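Local coordinates for protein putative protease (Parabacteroides distasonis ATCC 8503, PDB 3KD4) that is of uncertain function but is probably an exported protease-like hydrolase whose substrate and activity remain to be established, at residues Phe86-Leu96 with Cys262-Gly270; Glu132-Val140 with Thr180-Ser188. All coordinates share one frame; numbering follows the deposited sequence. Where two conformers were deposited one is given.

Contact 1 (Phe86-Leu96 with Cys262-Gly270)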
ATOM      1  N   PHE A  86      -0.139  -2.464  14.995  1.00 26.97           N
ATOM      2  CA  PHE A  86      -1.160  -3.028  14.118  1.00 27.13           C
ATOM      3  C   PHE A  86      -2.146  -3.981  14.817  1.00 27.27           C
ATOM      4  O   PHE A  86      -3.239  -4.242  14.289  1.00 26.79           O
ATOM      5  CB  PHE A  86      -0.568  -3.680  12.850  1.00 26.67           C
ATOM      6  CG  PHE A  86       0.367  -4.843  13.105  1.00 26.84           C
ATOM      7  CD1 PHE A  86      -0.083  -6.032  13.682  1.00 25.40           C
ATOM      8  CD2 PHE A  86       1.697  -4.763  12.706  1.00 26.68           C
ATOM      9  CE1 PHE A  86       0.800  -7.093  13.884  1.00 25.75           C
ATOM     10  CE2 PHE A  86       2.571  -5.813  12.904  1.00 27.03           C
ATOM     11  CZ  PHE A  86       2.115  -6.983  13.490  1.00 27.28           C
ATOM     12  N   ALA A  87      -1.756  -4.502  15.982  1.00 27.03           N
ATOM     13  CA  ALA A  87      -2.572  -5.466  16.715  1.00 27.47           C
ATOM     14  C   ALA A  87      -3.390  -4.839  17.846  1.00 27.94           C
ATOM     15  O   ALA A  87      -4.122  -5.548  18.550  1.00 27.36           O
ATOM     16  CB  ALA A  87      -1.689  -6.609  17.265  1.00 25.95           C
ATOM     17  N   ALA A  88      -3.283  -3.523  18.009  1.00 29.09           N
ATOM     18  CA  ALA A  88      -3.935  -2.825  19.131  1.00 29.87           C
ATOM     19  C   ALA A  88      -5.462  -3.010  19.072  1.00 30.82           C
ATOM     20  O   ALA A  88      -6.049  -3.055  17.993  1.00 30.29           O
ATOM     21  CB  ALA A  88      -3.581  -1.333  19.129  1.00 29.26           C
ATOM     22  N   ASP A  89      -6.067  -3.153  20.247  1.00 32.35           N
ATOM     23  CA  ASP A  89      -7.528  -3.352  20.403  1.00 34.33           C
ATOM     24  C   ASP A  89      -8.070  -4.576  19.684  1.00 33.83           C
ATOM     25  O   ASP A  89      -9.227  -4.563  19.290  1.00 35.12           O
ATOM     26  CB  ASP A  89      -8.324  -2.106  19.925  1.00 35.02           C
ATOM     27  CG  ASP A  89      -7.746  -0.803  20.450  1.00 38.69           C
ATOM     28  OD1 ASP A  89      -7.625  -0.650  21.683  1.00 41.77           O
ATOM     29  OD2 ASP A  89      -7.388   0.065  19.614  1.00 45.07           O
ATOM     30  N   ALA A  90      -7.254  -5.625  19.511  1.00 33.24           N
ATOM     31  CA  ALA A  90      -7.624  -6.814  18.705  1.00 31.70           C
ATOM     32  C   ALA A  90      -7.256  -8.074  19.491  1.00 30.69           C
ATOM     33  O   ALA A  90      -6.191  -8.680  19.268  1.00 30.35           O
ATOM     34  CB  ALA A  90      -6.945  -6.798  17.368  1.00 31.67           C
ATOM     35  N   PRO A  91      -8.155  -8.467  20.414  1.00 29.22           N
ATOM     36  CA  PRO A  91      -7.928  -9.466  21.436  1.00 27.88           C
ATOM     37  C   PRO A  91      -7.416 -10.766  20.943  1.00 26.19           C
ATOM     38  O   PRO A  91      -6.576 -11.374  21.606  1.00 25.00           O
ATOM     39  CB  PRO A  91      -9.313  -9.658  22.032  1.00 28.68           C
ATOM     40  CG  PRO A  91      -9.898  -8.303  21.950  1.00 29.09           C
ATOM     41  CD  PRO A  91      -9.449  -7.786  20.623  1.00 28.80           C
ATOM     42  N   ALA A  92      -7.920 -11.209  19.799  1.00 24.76           N
ATOM     43  CA  ALA A  92      -7.483 -12.475  19.234  1.00 24.62           C
ATOM     44  C   ALA A  92      -5.989 -12.489  18.894  1.00 24.52           C
ATOM     45  O   ALA A  92      -5.408 -13.570  18.781  1.00 24.67           O
ATOM     46  CB  ALA A  92      -8.305 -12.807  17.970  1.00 24.82           C
ATOM     47  N   TYR A  93      -5.386 -11.308  18.724  1.00 24.16           N
ATOM     48  CA  TYR A  93      -3.967 -11.182  18.347  1.00 24.34           C
ATOM     49  C   TYR A  93      -3.096 -10.584  19.417  1.00 24.27           C
ATOM     50  O   TYR A  93      -1.988 -10.103  19.149  1.00 23.95           O
ATOM     51  CB  TYR A  93      -3.848 -10.316  17.096  1.00 24.40           C
ATOM     52  CG  TYR A  93      -4.758 -10.820  16.062  1.00 26.55           C
ATOM     53  CD1 TYR A  93      -4.466 -11.985  15.369  1.00 27.79           C
ATOM     54  CD2 TYR A  93      -5.985 -10.196  15.841  1.00 30.64           C
ATOM     55  CE1 TYR A  93      -5.324 -12.470  14.460  1.00 30.90           C
ATOM     56  CE2 TYR A  93      -6.845 -10.682  14.922  1.00 31.40           C
ATOM     57  CZ  TYR A  93      -6.516 -11.811  14.238  1.00 30.36           C
ATOM     58  OH  TYR A  93      -7.387 -12.279  13.313  1.00 33.06           O
ATOM     59  N   ASN A  94      -3.584 -10.620  20.647  1.00 23.97           N
ATOM     60  CA  ASN A  94      -2.886  -9.958  21.726  1.00 23.85           C
ATOM     61  C   ASN A  94      -1.647 -10.725  22.181  1.00 23.12           C
ATOM     62  O   ASN A  94      -0.928 -10.229  23.020  1.00 21.91           O
ATOM     63  CB  ASN A  94      -3.840  -9.669  22.912  1.00 24.33           C
ATOM     64  CG  ASN A  94      -4.256 -10.913  23.660  1.00 26.57           C
ATOM     65  OD1 ASN A  94      -3.822 -12.038  23.373  1.00 25.80           O
ATOM     66  ND2 ASN A  94      -5.110 -10.712  24.657  1.00 30.91           N
ATOM     67  N   GLN A  95      -1.390 -11.916  21.633  1.00 22.29           N
ATOM     68  CA  GLN A  95      -0.125 -12.606  21.914  1.00 22.33           C
ATOM     69  C   GLN A  95       1.058 -12.076  21.054  1.00 22.27           C
ATOM     70  O   GLN A  95       2.216 -12.317  21.388  1.00 20.56           O
ATOM     71  CB  GLN A  95      -0.278 -14.131  21.789  1.00 22.81           C
ATOM     72  CG  GLN A  95      -0.015 -14.764  20.409  1.00 23.34           C
ATOM     73  CD  GLN A  95      -0.979 -14.348  19.292  1.00 23.98           C
ATOM     74  OE1 GLN A  95      -1.994 -13.681  19.529  1.00 22.31           O
ATOM     75  NE2 GLN A  95      -0.643 -14.741  18.046  1.00 22.23           N
ATOM     76  N   LEU A  96       0.770 -11.341  19.972  1.00 22.53           N
ATOM     77  CA  LEU A  96       1.821 -10.908  19.056  1.00 22.15           C
ATOM     78  C   LEU A  96       2.817 -10.011  19.758  1.00 22.09           C
ATOM     79  O   LEU A  96       2.441  -9.300  20.677  1.00 21.58           O
ATOM     80  CB  LEU A  96       1.236 -10.226  17.843  1.00 22.69           C
ATOM     81  CG  LEU A  96       0.412 -11.145  16.923  1.00 21.76           C
ATOM     82  CD1 LEU A  96      -0.141 -10.290  15.772  1.00 17.48           C
ATOM     83  CD2 LEU A  96       1.223 -12.348  16.441  1.00 18.96           C
ATOM     84  N   CYS A 262      -8.663  -4.973  11.052  1.00 26.28           N
ATOM     85  CA  CYS A 262      -7.489  -5.126  11.878  0.60 26.18           C
ATOM     86  C   CYS A 262      -6.309  -5.430  10.958  1.00 25.41           C
ATOM     87  O   CYS A 262      -6.242  -6.517  10.399  1.00 24.70           O
ATOM     88  CB  CYS A 262      -7.766  -6.305  12.805  0.60 26.34           C
ATOM     89  SG  CYS A 262      -6.614  -6.522  14.089  0.60 28.63           S
ATOM     90  N   PRO A 263      -5.384  -4.482  10.783  1.00 25.16           N
ATOM     91  CA  PRO A 263      -4.322  -4.715   9.793  1.00 24.76           C
ATOM     92  C   PRO A 263      -3.169  -5.657  10.231  1.00 23.96           C
ATOM     93  O   PRO A 263      -2.002  -5.281  10.237  1.00 25.74           O
ATOM     94  CB  PRO A 263      -3.848  -3.297   9.481  1.00 24.64           C
ATOM     95  CG  PRO A 263      -4.015  -2.558  10.798  1.00 24.57           C
ATOM     96  CD  PRO A 263      -5.243  -3.166  11.445  1.00 25.78           C
ATOM     97  N   ILE A 264      -3.493  -6.903  10.509  1.00 23.04           N
ATOM     98  CA  ILE A 264      -2.482  -7.884  10.886  0.50 22.69           C
ATOM     99  C   ILE A 264      -1.964  -8.568   9.631  1.00 22.64           C
ATOM    100  O   ILE A 264      -2.741  -9.167   8.878  1.00 22.08           O
ATOM    101  CB  ILE A 264      -3.044  -8.897  11.839  0.50 22.85           C
ATOM    102  CG1 ILE A 264      -3.609  -8.152  13.059  0.50 23.24           C
ATOM    103  CG2 ILE A 264      -1.969  -9.899  12.264  0.50 21.68           C
ATOM    104  CD1 ILE A 264      -4.528  -8.971  13.827  0.50 23.19           C
ATOM    105  N   PRO A 265      -0.640  -8.454   9.384  1.00 22.40           N
ATOM    106  CA  PRO A 265      -0.062  -9.075   8.202  1.00 22.94           C
ATOM    107  C   PRO A 265      -0.373 -10.560   8.222  1.00 22.42           C
ATOM    108  O   PRO A 265      -0.440 -11.175   9.308  1.00 21.32           O
ATOM    109  CB  PRO A 265       1.456  -8.849   8.373  1.00 22.57           C
ATOM    110  CG  PRO A 265       1.564  -7.700   9.341  1.00 22.40           C
ATOM    111  CD  PRO A 265       0.391  -7.800  10.225  1.00 22.90           C
HETATM  112  N   MSE A 266      -0.536 -11.129   7.035  1.00 21.73           N
HETATM  113  CA  MSE A 266      -0.882 -12.550   6.932  1.00 21.77           C
HETATM  114  C   MSE A 266       0.157 -13.448   7.552  1.00 21.05           C
HETATM  115  O   MSE A 266      -0.174 -14.488   8.120  1.00 21.04           O
HETATM  116  CB  MSE A 266      -1.096 -12.930   5.468  1.00 21.56           C
HETATM  117  CG  MSE A 266      -2.325 -12.276   4.841  1.00 23.90           C
HETATM  118 SE   MSE A 266      -2.811 -13.108   3.129  0.75 23.81          SE
HETATM  119  CE  MSE A 266      -1.336 -12.413   2.042  1.00 20.37           C
ATOM    120  N   ALA A 267       1.425 -13.066   7.428  1.00 21.35           N
ATOM    121  CA  ALA A 267       2.525 -13.834   8.007  1.00 21.28           C
ATOM    122  C   ALA A 267       2.349 -14.003   9.509  1.00 21.05           C
ATOM    123  O   ALA A 267       2.737 -15.025  10.071  1.00 20.98           O
ATOM    124  CB  ALA A 267       3.873 -13.152   7.726  1.00 21.36           C
HETATM  125  N   MSE A 268       1.769 -13.007  10.160  1.00 21.11           N
HETATM  126  CA  MSE A 268       1.586 -13.037  11.619  1.00 21.45           C
HETATM  127  C   MSE A 268       0.367 -13.842  11.993  1.00 22.17           C
HETATM  128  O   MSE A 268       0.065 -14.000  13.174  1.00 22.79           O
HETATM  129  CB  MSE A 268       1.512 -11.618  12.181  1.00 21.60           C
HETATM  130  CG  MSE A 268       2.843 -10.860  12.084  1.00 24.42           C
HETATM  131 SE   MSE A 268       4.131 -11.786  13.241  0.75 24.22          SE
HETATM  132  CE  MSE A 268       4.900 -13.155  11.960  1.00 29.63           C
ATOM    133  N   THR A 269      -0.348 -14.373  11.006  1.00 22.46           N
ATOM    134  CA  THR A 269      -1.419 -15.321  11.309  1.00 24.01           C
ATOM    135  C   THR A 269      -1.133 -16.688  10.652  1.00 24.21           C
ATOM    136  O   THR A 269      -2.010 -17.515  10.522  1.00 27.22           O
ATOM    137  CB  THR A 269      -2.822 -14.775  10.863  1.00 24.27           C
ATOM    138  OG1 THR A 269      -2.920 -14.789   9.441  1.00 26.71           O
ATOM    139  CG2 THR A 269      -3.041 -13.342  11.322  1.00 21.43           C
ATOM    140  N   GLY A 270       0.086 -16.930  10.220  1.00 23.20           N
ATOM    141  CA  GLY A 270       0.364 -18.175   9.488  1.00 22.60           C
ATOM    142  C   GLY A 270      -0.441 -18.334   8.198  1.00 20.88           C
ATOM    143  O   GLY A 270      -0.718 -19.466   7.768  1.00 20.47           O
TER
HETATM  144  O   HOH W   1      -1.763 -14.378  15.130  1.00 29.46           O

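Contact 2 (Glu132-Val140 with Thr180-Ser188)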
ATOM      1  N   GLU A 132      11.065  -9.837  -0.085  1.00 17.49           N
ATOM      2  CA  GLU A 132      11.856  -8.988   0.778  1.00 17.58           C
ATOM      3  C   GLU A 132      12.401  -7.792   0.028  1.00 17.24           C
ATOM      4  O   GLU A 132      13.094  -7.935  -0.966  1.00 15.76           O
ATOM      5  CB  GLU A 132      13.008  -9.781   1.395  1.00 18.18           C
ATOM      6  CG  GLU A 132      13.745  -9.038   2.491  1.00 18.85           C
ATOM      7  CD  GLU A 132      12.986  -9.028   3.807  1.00 20.41           C
ATOM      8  OE1 GLU A 132      11.934  -9.695   3.898  1.00 22.30           O
ATOM      9  OE2 GLU A 132      13.453  -8.351   4.746  1.00 22.28           O
ATOM     10  N   ARG A 133      12.076  -6.614   0.522  1.00 17.91           N
ATOM     11  CA  ARG A 133      12.678  -5.382   0.017  1.00 18.62           C
ATOM     12  C   ARG A 133      14.139  -5.304   0.442  1.00 17.68           C
ATOM     13  O   ARG A 133      14.410  -5.442   1.628  1.00 17.58           O
ATOM     14  CB  ARG A 133      11.942  -4.185   0.631  1.00 19.37           C
ATOM     15  CG  ARG A 133      12.372  -2.870   0.074  1.00 24.94           C
ATOM     16  CD  ARG A 133      11.753  -1.674   0.801  1.00 30.88           C
ATOM     17  NE  ARG A 133      12.407  -1.474   2.098  1.00 37.17           N
ATOM     18  CZ  ARG A 133      11.858  -1.700   3.281  1.00 40.22           C
ATOM     19  NH1 ARG A 133      10.609  -2.122   3.386  1.00 43.86           N
ATOM     20  NH2 ARG A 133      12.568  -1.502   4.370  1.00 41.91           N
ATOM     21  N   LEU A 134      15.053  -5.043  -0.489  1.00 17.07           N
ATOM     22  CA  LEU A 134      16.479  -4.958  -0.194  1.00 18.18           C
ATOM     23  C   LEU A 134      17.031  -3.511  -0.201  1.00 18.65           C
ATOM     24  O   LEU A 134      18.076  -3.225   0.400  1.00 17.92           O
ATOM     25  CB  LEU A 134      17.247  -5.831  -1.185  1.00 18.36           C
ATOM     26  CG  LEU A 134      16.808  -7.307  -1.235  1.00 20.65           C
ATOM     27  CD1 LEU A 134      17.680  -8.097  -2.205  1.00 20.57           C
ATOM     28  CD2 LEU A 134      16.822  -7.952   0.170  1.00 15.53           C
ATOM     29  N   GLN A 135      16.295  -2.592  -0.826  1.00 18.50           N
ATOM     30  CA  GLN A 135      16.628  -1.183  -0.776  1.00 19.27           C
ATOM     31  C   GLN A 135      16.130  -0.576   0.499  1.00 20.11           C
ATOM     32  O   GLN A 135      15.021  -0.881   0.940  1.00 21.48           O
ATOM     33  CB  GLN A 135      16.009  -0.435  -1.972  1.00 19.83           C
ATOM     34  CG  GLN A 135      16.442   0.993  -2.116  1.00 19.88           C
ATOM     35  CD  GLN A 135      16.038   1.593  -3.451  1.00 23.11           C
ATOM     36  OE1 GLN A 135      14.917   1.420  -3.895  1.00 25.31           O
ATOM     37  NE2 GLN A 135      16.970   2.264  -4.109  1.00 21.85           N
ATOM     38  N   GLU A 136      16.937   0.304   1.092  1.00 20.59           N
ATOM     39  CA  GLU A 136      16.544   1.037   2.299  1.00 20.17           C
ATOM     40  C   GLU A 136      16.532   2.553   2.050  1.00 19.60           C
ATOM     41  O   GLU A 136      16.846   3.025   0.962  1.00 17.98           O
ATOM     42  CB  GLU A 136      17.512   0.724   3.452  1.00 21.00           C
ATOM     43  CG  GLU A 136      17.696  -0.745   3.727  1.00 22.62           C
ATOM     44  CD  GLU A 136      16.451  -1.442   4.256  1.00 27.25           C
ATOM     45  OE1 GLU A 136      15.467  -0.789   4.683  1.00 27.23           O
ATOM     46  OE2 GLU A 136      16.469  -2.678   4.232  1.00 28.83           O
ATOM     47  N   THR A 137      16.159   3.313   3.071  1.00 19.62           N
ATOM     48  CA  THR A 137      16.141   4.774   2.986  1.00 20.36           C
ATOM     49  C   THR A 137      17.558   5.346   3.082  1.00 20.12           C
ATOM     50  O   THR A 137      17.789   6.502   2.785  1.00 19.56           O
ATOM     51  CB  THR A 137      15.222   5.359   4.103  1.00 20.54           C
ATOM     52  OG1 THR A 137      15.641   4.846   5.362  1.00 23.57           O
ATOM     53  CG2 THR A 137      13.740   4.932   3.882  1.00 21.08           C
ATOM     54  N   SER A 138      18.502   4.527   3.525  1.00 19.70           N
ATOM     55  CA  SER A 138      19.925   4.829   3.415  1.00 19.12           C
ATOM     56  C   SER A 138      20.572   3.853   2.422  1.00 18.17           C
ATOM     57  O   SER A 138      20.064   2.724   2.219  1.00 17.50           O
ATOM     58  CB  SER A 138      20.566   4.657   4.804  1.00 19.39           C
ATOM     59  OG  SER A 138      20.035   5.575   5.743  1.00 21.22           O
ATOM     60  N   PRO A 139      21.709   4.237   1.848  1.00 17.08           N
ATOM     61  CA  PRO A 139      22.447   3.296   0.996  1.00 17.10           C
ATOM     62  C   PRO A 139      22.899   2.015   1.724  1.00 17.14           C
ATOM     63  O   PRO A 139      23.177   2.026   2.946  1.00 17.51           O
ATOM     64  CB  PRO A 139      23.702   4.072   0.571  1.00 17.19           C
ATOM     65  CG  PRO A 139      23.602   5.437   1.194  1.00 17.63           C
ATOM     66  CD  PRO A 139      22.460   5.488   2.115  1.00 18.31           C
ATOM     67  N   VAL A 140      22.974   0.936   0.956  1.00 17.27           N
ATOM     68  CA  VAL A 140      23.444  -0.367   1.437  1.00 16.70           C
ATOM     69  C   VAL A 140      24.684  -0.715   0.620  1.00 17.23           C
ATOM     70  O   VAL A 140      24.601  -0.925  -0.603  1.00 17.82           O
ATOM     71  CB  VAL A 140      22.364  -1.472   1.319  1.00 16.34           C
ATOM     72  CG1 VAL A 140      22.936  -2.811   1.822  1.00 14.23           C
ATOM     73  CG2 VAL A 140      21.095  -1.080   2.091  1.00 14.79           C
ATOM     74  N   THR A 180      24.698 -11.554  -4.063  1.00 16.58           N
ATOM     75  CA  THR A 180      25.402 -10.459  -3.416  1.00 16.98           C
ATOM     76  C   THR A 180      25.184  -9.172  -4.194  1.00 17.13           C
ATOM     77  O   THR A 180      25.503  -9.085  -5.379  1.00 16.58           O
ATOM     78  CB  THR A 180      26.879 -10.769  -3.259  1.00 17.79           C
ATOM     79  OG1 THR A 180      27.012 -11.961  -2.476  1.00 18.91           O
ATOM     80  CG2 THR A 180      27.617  -9.614  -2.522  1.00 16.79           C
ATOM     81  N   LEU A 181      24.525  -8.193  -3.573  1.00 17.64           N
ATOM     82  CA  LEU A 181      24.302  -6.904  -4.236  1.00 17.79           C
ATOM     83  C   LEU A 181      25.237  -5.888  -3.580  1.00 18.53           C
ATOM     84  O   LEU A 181      25.516  -5.977  -2.379  1.00 17.78           O
ATOM     85  CB  LEU A 181      22.845  -6.470  -4.104  1.00 18.42           C
ATOM     86  CG  LEU A 181      21.684  -7.307  -4.665  1.00 18.98           C
ATOM     87  CD1 LEU A 181      21.418  -8.599  -3.867  1.00 15.76           C
ATOM     88  CD2 LEU A 181      20.413  -6.425  -4.699  1.00 17.19           C
ATOM     89  N   ARG A 182      25.779  -4.962  -4.370  1.00 19.13           N
ATOM     90  CA  ARG A 182      26.669  -3.947  -3.858  1.00 19.53           C
ATOM     91  C   ARG A 182      26.205  -2.575  -4.245  1.00 19.27           C
ATOM     92  O   ARG A 182      25.661  -2.363  -5.322  1.00 18.40           O
ATOM     93  CB  ARG A 182      28.081  -4.163  -4.368  1.00 20.56           C
ATOM     94  CG  ARG A 182      28.588  -5.556  -4.004  1.00 22.13           C
ATOM     95  CD  ARG A 182      30.023  -5.760  -4.404  1.00 25.79           C
ATOM     96  NE  ARG A 182      30.451  -7.086  -3.989  1.00 28.47           N
ATOM     97  CZ  ARG A 182      30.808  -7.406  -2.747  1.00 30.72           C
ATOM     98  NH1 ARG A 182      30.851  -6.498  -1.777  1.00 32.68           N
ATOM     99  NH2 ARG A 182      31.148  -8.646  -2.468  1.00 32.10           N
ATOM    100  N   ASN A 183      26.394  -1.650  -3.324  1.00 18.69           N
ATOM    101  CA  ASN A 183      26.097  -0.234  -3.539  1.00 19.12           C
ATOM    102  C   ASN A 183      24.671   0.003  -3.972  1.00 18.40           C
ATOM    103  O   ASN A 183      24.430   0.611  -4.982  1.00 19.09           O
ATOM    104  CB  ASN A 183      27.117   0.362  -4.532  1.00 19.48           C
ATOM    105  CG  ASN A 183      28.538   0.154  -4.061  1.00 21.47           C
ATOM    106  OD1 ASN A 183      28.855   0.482  -2.932  1.00 25.55           O
ATOM    107  ND2 ASN A 183      29.385  -0.445  -4.898  1.00 25.35           N
ATOM    108  N   ILE A 184      23.714  -0.468  -3.189  1.00 17.96           N
ATOM    109  CA  ILE A 184      22.314  -0.190  -3.458  1.00 17.80           C
ATOM    110  C   ILE A 184      22.063   1.270  -3.023  1.00 18.33           C
ATOM    111  O   ILE A 184      22.256   1.621  -1.851  1.00 17.53           O
ATOM    112  CB  ILE A 184      21.351  -1.064  -2.668  1.00 17.10           C
ATOM    113  CG1 ILE A 184      21.674  -2.561  -2.819  1.00 18.18           C
ATOM    114  CG2 ILE A 184      19.874  -0.760  -3.102  1.00 16.03           C
ATOM    115  CD1 ILE A 184      20.766  -3.502  -1.935  1.00 17.69           C
ATOM    116  N   PRO A 185      21.620   2.121  -3.961  1.00 19.43           N
ATOM    117  CA  PRO A 185      21.360   3.499  -3.591  1.00 18.91           C
ATOM    118  C   PRO A 185      20.239   3.586  -2.553  1.00 18.44           C
ATOM    119  O   PRO A 185      19.447   2.667  -2.436  1.00 19.43           O
ATOM    120  CB  PRO A 185      21.002   4.179  -4.925  1.00 19.33           C
ATOM    121  CG  PRO A 185      20.681   3.130  -5.859  1.00 21.01           C
ATOM    122  CD  PRO A 185      21.170   1.800  -5.331  1.00 20.02           C
ATOM    123  N   ALA A 186      20.244   4.630  -1.744  1.00 18.74           N
ATOM    124  CA  ALA A 186      19.107   4.961  -0.888  1.00 19.60           C
ATOM    125  C   ALA A 186      17.860   5.113  -1.778  1.00 20.48           C
ATOM    126  O   ALA A 186      17.970   5.585  -2.896  1.00 18.04           O
ATOM    127  CB  ALA A 186      19.364   6.301  -0.172  1.00 19.05           C
ATOM    128  N   SER A 187      16.677   4.774  -1.274  1.00 21.22           N
ATOM    129  CA  SER A 187      15.489   5.104  -2.023  1.00 22.72           C
ATOM    130  C   SER A 187      15.332   6.631  -2.081  1.00 23.37           C
ATOM    131  O   SER A 187      15.871   7.355  -1.258  1.00 22.80           O
ATOM    132  CB  SER A 187      14.284   4.406  -1.434  1.00 22.81           C
ATOM    133  OG  SER A 187      14.254   4.602  -0.045  1.00 26.54           O
ATOM    134  N   SER A 188      14.628   7.113  -3.093  1.00 24.96           N
ATOM    135  CA  SER A 188      14.402   8.549  -3.267  1.00 25.63           C
ATOM    136  C   SER A 188      13.355   8.997  -2.296  1.00 25.97           C
ATOM    137  O   SER A 188      12.407   8.268  -1.996  1.00 26.31           O
ATOM    138  CB  SER A 188      13.970   8.876  -4.698  1.00 25.63           C
ATOM    139  OG  SER A 188      13.708  10.272  -4.855  1.00 27.52           O
TER
HETATM  140  O   HOH W   2      13.375   1.903   0.761  1.00 35.46           O
HETATM  141  O   HOH W   3      19.528   1.130  -0.029  1.00 16.11           O
HETATM  142  O   HOH W   4      15.932   8.133   1.597  1.00 29.20           O

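Contact 1 (Phe86-Leu96 with Cys262-Gly270)
Phe86 lays one face of its ring against Pro265, whose CD sits almost over the ring centre, 3.7 Å from the centroid and 9° off the normal, a CH-pi contact in which the two side chains cross at about a right angle. The backbone places Phe86 CB 3.4 Å from Pro263 O, and chi1 at 61°, with CG between the backbone N and the carbonyl carbon, then turns the ring over Pro265 CD. The far end of the ring meets Met268, a selenomethionine, its CZ lying 4.2 Å from Met268 CG; the bends at chi2 and chi3 lead the selenium away. Val49 touches both residues. Leu96 CD1 lies in the plane of the Phe86 ring at its edge and reaches Met268 CB at 4.2 Å. Tyr93 receives Ile264 over a face, although the modelled separation is too short to be trusted, while its CE1 stands 4.0 Å from Thr269 CG2. No direct hydrogen bond crosses the contact. A water does so instead, accepting from Gln95 NE2 at 3.1 Å and donating to Met268 O at 2.7 Å, and Asn51 also bonds Gln95. Two loops thus interlock by proline-aromatic and aliphatic packing, one of them kinked at an inverse gamma turn centred on Pro263.

Contact 2 (Glu132-Val140 with Thr180-Ser188)
Ile184 and Val140 form an antiparallel hydrogen-bonded pair, with Val140 N to Ile184 O at 3.0 Å and Ile184 N to Val140 O at 2.8 Å. Their side chains join a tightly packed, buried side: Ile184 CD1 comes within 3.6 Å of Leu134 O, and Leu134 CD1 meets Leu181 CD2 at 4.1 Å, the two leucines crossing at about a right angle. Leu159 and Pro201 close round this cluster. Toward Ser187 the contact turns polar and watery. Gln135, extended with CG anti to the backbone N (chi1 -172°), sends NE2 to Pro185 O at 3.0 Å; the N-H points nearly straight at the oxygen, yet approaches 54° above the carbonyl plane and not on a lone pair. Its OE1 is held by Ser200, so both ends of the amide are used. With an alanine here, Pro185 O would probably lose its amide donor and Ser200 its carbonyl partner. Ser187 N bonds Glu136 O at 2.8 Å. Further out, where Thr137 is exposed, one water donates to both Thr137 O and Ser187 O. Back at the strand pair, Asn183, at positive phi, stands together with Ile184 against the single residue Val140, a G1 beta bulge at the end of strand 174-184.

In the fold
The two contacts share no strand or loop, although 86-96 and both segments of contact 2 belong to the same DUF3857 family region. Contact 1 is mostly buried and joins loops more than 160 residues apart, bringing the one before strand 97-102 against the one that follows strand 260-261. Contact 2 is more local and only partly buried; it ties adjacent strands 140-150 and 174-184 of the eight-stranded sheet and the chain leading from and into them. Accordingly, side-chain packing and a water link dominate the first, whereas backbone hydrogen bonds, an amide and several waters hold the second. Their centres lie 29 Å apart and they do not touch.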